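PDB 2P6H: hypothetical protein from Aeropyrum pernix, which is of unknown function but belongs to the YjbQ (UPF0047) family and forms an assembly of three protein chains. Local coordinates for residues 43-48 and 84-89. Sequence-based numbering, arbitrary orientation.
With SO4 (sulfate ion), chain C.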
loop_
_atom_site.group_PDB
_atom_site.type_symbol
_atom_site.label_atom_id
_atom_site.label_comp_id
_atom_site.label_asym_id
_atom_site.label_seq_id
_atom_site.Cartn_x
_atom_site.Cartn_y
_atom_site.Cartn_z
ATOM N N HIS A 43 5.393 11.965 6.411
ATOM C CA HIS A 43 5.599 12.893 5.292
ATOM C C HIS A 43 4.689 12.619 4.095
ATOM O O HIS A 43 4.429 11.464 3.771
ATOM C CB HIS A 43 7.062 12.836 4.833
ATOM C CG HIS A 43 8.055 13.022 5.942
ATOM N ND1 HIS A 43 8.122 14.172 6.698
ATOM C CD2 HIS A 43 9.019 12.198 6.422
ATOM C CE1 HIS A 43 9.081 14.049 7.599
ATOM N NE2 HIS A 43 9.640 12.860 7.454
ATOM N N THR A 44 4.215 13.687 3.455
ATOM C CA THR A 44 3.366 13.570 2.272
ATOM C C THR A 44 4.220 13.635 0.993
ATOM O O THR A 44 3.703 13.442 -0.102
ATOM C CB THR A 44 2.326 14.717 2.180
ATOM O OG1 THR A 44 3.010 15.970 2.031
ATOM C CG2 THR A 44 1.442 14.761 3.421
ATOM N N THR A 45 5.516 13.922 1.134
ATOM C CA THR A 45 6.369 13.945 -0.075
ATOM C C THR A 45 7.565 13.020 0.050
ATOM O O THR A 45 8.585 13.188 -0.605
ATOM C CB THR A 45 6.913 15.352 -0.338
ATOM O OG1 THR A 45 7.624 15.803 0.816
ATOM C CG2 THR A 45 5.760 16.319 -0.616
ATOM N N ALA A 46 7.374 11.991 0.862
ATOM C CA ALA A 46 8.335 10.910 1.001
ATOM C C ALA A 46 7.509 9.675 1.213
ATOM O O ALA A 46 6.330 9.733 1.536
ATOM C CB ALA A 46 9.342 11.133 2.191
ATOM N N ALA A 47 8.100 8.506 1.001
ATOM C CA ALA A 47 7.349 7.264 1.163
ATOM C C ALA A 47 8.252 6.155 1.687
ATOM O O ALA A 47 9.442 6.350 1.907
ATOM C CB ALA A 47 6.755 6.854 -0.194
ATOM N N VAL A 48 7.645 4.989 1.958
ATOM C CA VAL A 48 8.434 3.821 2.331
ATOM C C VAL A 48 7.959 2.632 1.542
ATOM O O VAL A 48 6.775 2.436 1.317
ATOM C CB VAL A 48 8.270 3.488 3.819
ATOM C CG1 VAL A 48 6.794 3.510 4.204
ATOM C CG2 VAL A 48 8.816 2.090 4.087
ATOM N N ALA A 84 4.950 18.865 -6.422
ATOM C CA ALA A 84 3.766 18.094 -6.791
ATOM C C ALA A 84 4.103 16.620 -7.048
ATOM O O ALA A 84 3.423 15.716 -6.546
ATOM C CB ALA A 84 3.113 18.706 -8.034
ATOM N N HIS A 85 5.160 16.387 -7.823
ATOM C CA HIS A 85 5.591 15.034 -8.166
ATOM C C HIS A 85 5.811 14.142 -6.941
ATOM O O HIS A 85 5.518 12.942 -6.978
ATOM C CB HIS A 85 6.892 15.081 -8.967
ATOM C CG HIS A 85 8.085 15.441 -8.139
ATOM N ND1 HIS A 85 8.388 16.742 -7.798
ATOM C CD2 HIS A 85 9.007 14.665 -7.515
ATOM C CE1 HIS A 85 9.440 16.753 -7.000
ATOM N NE2 HIS A 85 9.836 15.503 -6.811
ATOM N N ALA A 86 6.348 14.718 -5.869
ATOM C CA ALA A 86 6.611 13.943 -4.653
ATOM C C ALA A 86 5.307 13.463 -4.009
ATOM O O ALA A 86 5.197 12.342 -3.529
ATOM C CB ALA A 86 7.416 14.802 -3.658
ATOM N N HIS A 87 4.295 14.326 -3.983
ATOM C CA HIS A 87 3.003 13.958 -3.417
ATOM C C HIS A 87 2.438 12.796 -4.236
ATOM O O HIS A 87 1.932 11.823 -3.685
ATOM C CB HIS A 87 2.039 15.152 -3.476
ATOM C CG HIS A 87 2.432 16.305 -2.596
ATOM N ND1 HIS A 87 2.082 16.381 -1.264
ATOM C CD2 HIS A 87 3.106 17.448 -2.874
ATOM C CE1 HIS A 87 2.517 17.527 -0.762
ATOM N NE2 HIS A 87 3.139 18.191 -1.716
ATOM N N LEU A 88 2.546 12.905 -5.558
ATOM C CA LEU A 88 2.045 11.878 -6.459
ATOM C C LEU A 88 2.771 10.544 -6.226
ATOM O O LEU A 88 2.140 9.486 -6.172
ATOM C CB LEU A 88 2.208 12.336 -7.913
ATOM C CG LEU A 88 1.490 13.643 -8.285
ATOM C CD1 LEU A 88 1.747 13.953 -9.745
ATOM C CD2 LEU A 88 -0.017 13.532 -8.018
ATOM N N GLY A 89 4.091 10.593 -6.073
ATOM C CA GLY A 89 4.836 9.367 -5.827
ATOM C C GLY A 89 4.393 8.722 -4.524
ATOM O O GLY A 89 4.199 7.499 -4.433
HETATM S S SO4 C . 5.879 16.761 4.178
HETATM O O1 SO4 C . 5.931 17.964 3.224
HETATM O O2 SO4 C . 6.432 17.049 5.501
HETATM O O3 SO4 C . 6.656 15.644 3.648
HETATM O O4 SO4 C . 4.503 16.314 4.357
#
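Thr44 and Thr45, in the turn that leads into strand 46-51, lie against the first turn of helix 84-93, with the CA atoms of Thr45 and Ala86 4.6 Å apart. Thr44, Thr45, Ala86 and His87 carry the contact. The methyl CG2 of Thr45 sits over the centre of one face of the His87 ring, 3.4 Å from its centroid, a CH-pi contact. The CB atoms of Thr45 and Ala86 also meet tightly, at 3.4 Å. Thr44 runs alongside His87, its OG1 3.2 Å from His87 CE1. The CA-H of His87 points almost straight at Thr44 O, CA to O 3.4 Å. His87 ND1 bonds OD1 of Asn51 of the second subunit, and NE2 bonds Asn83 weakly. ND2 of the same Asn51 bonds Thr44 O. An alanine in place of His87 would probably leave a gap beside the Thr45 methyl and OD1 of that Asn51 without its mate. In both threonines OG1 is tucked in between N and C of its own residue (chi1 64° in Thr44), which turns it to the sulfate. Thr44 N and OG1 each bond sulfate O4 at 2.8 Å; Thr45 N and OG1 bond O3. Arg125 bonds both the sulfate and Thr45 OG1. With Arg125 the turn holds a sulfate, consistent with an anion-binding pocket beside a subunit interface; the ion itself probably comes from the crystallisation liquor.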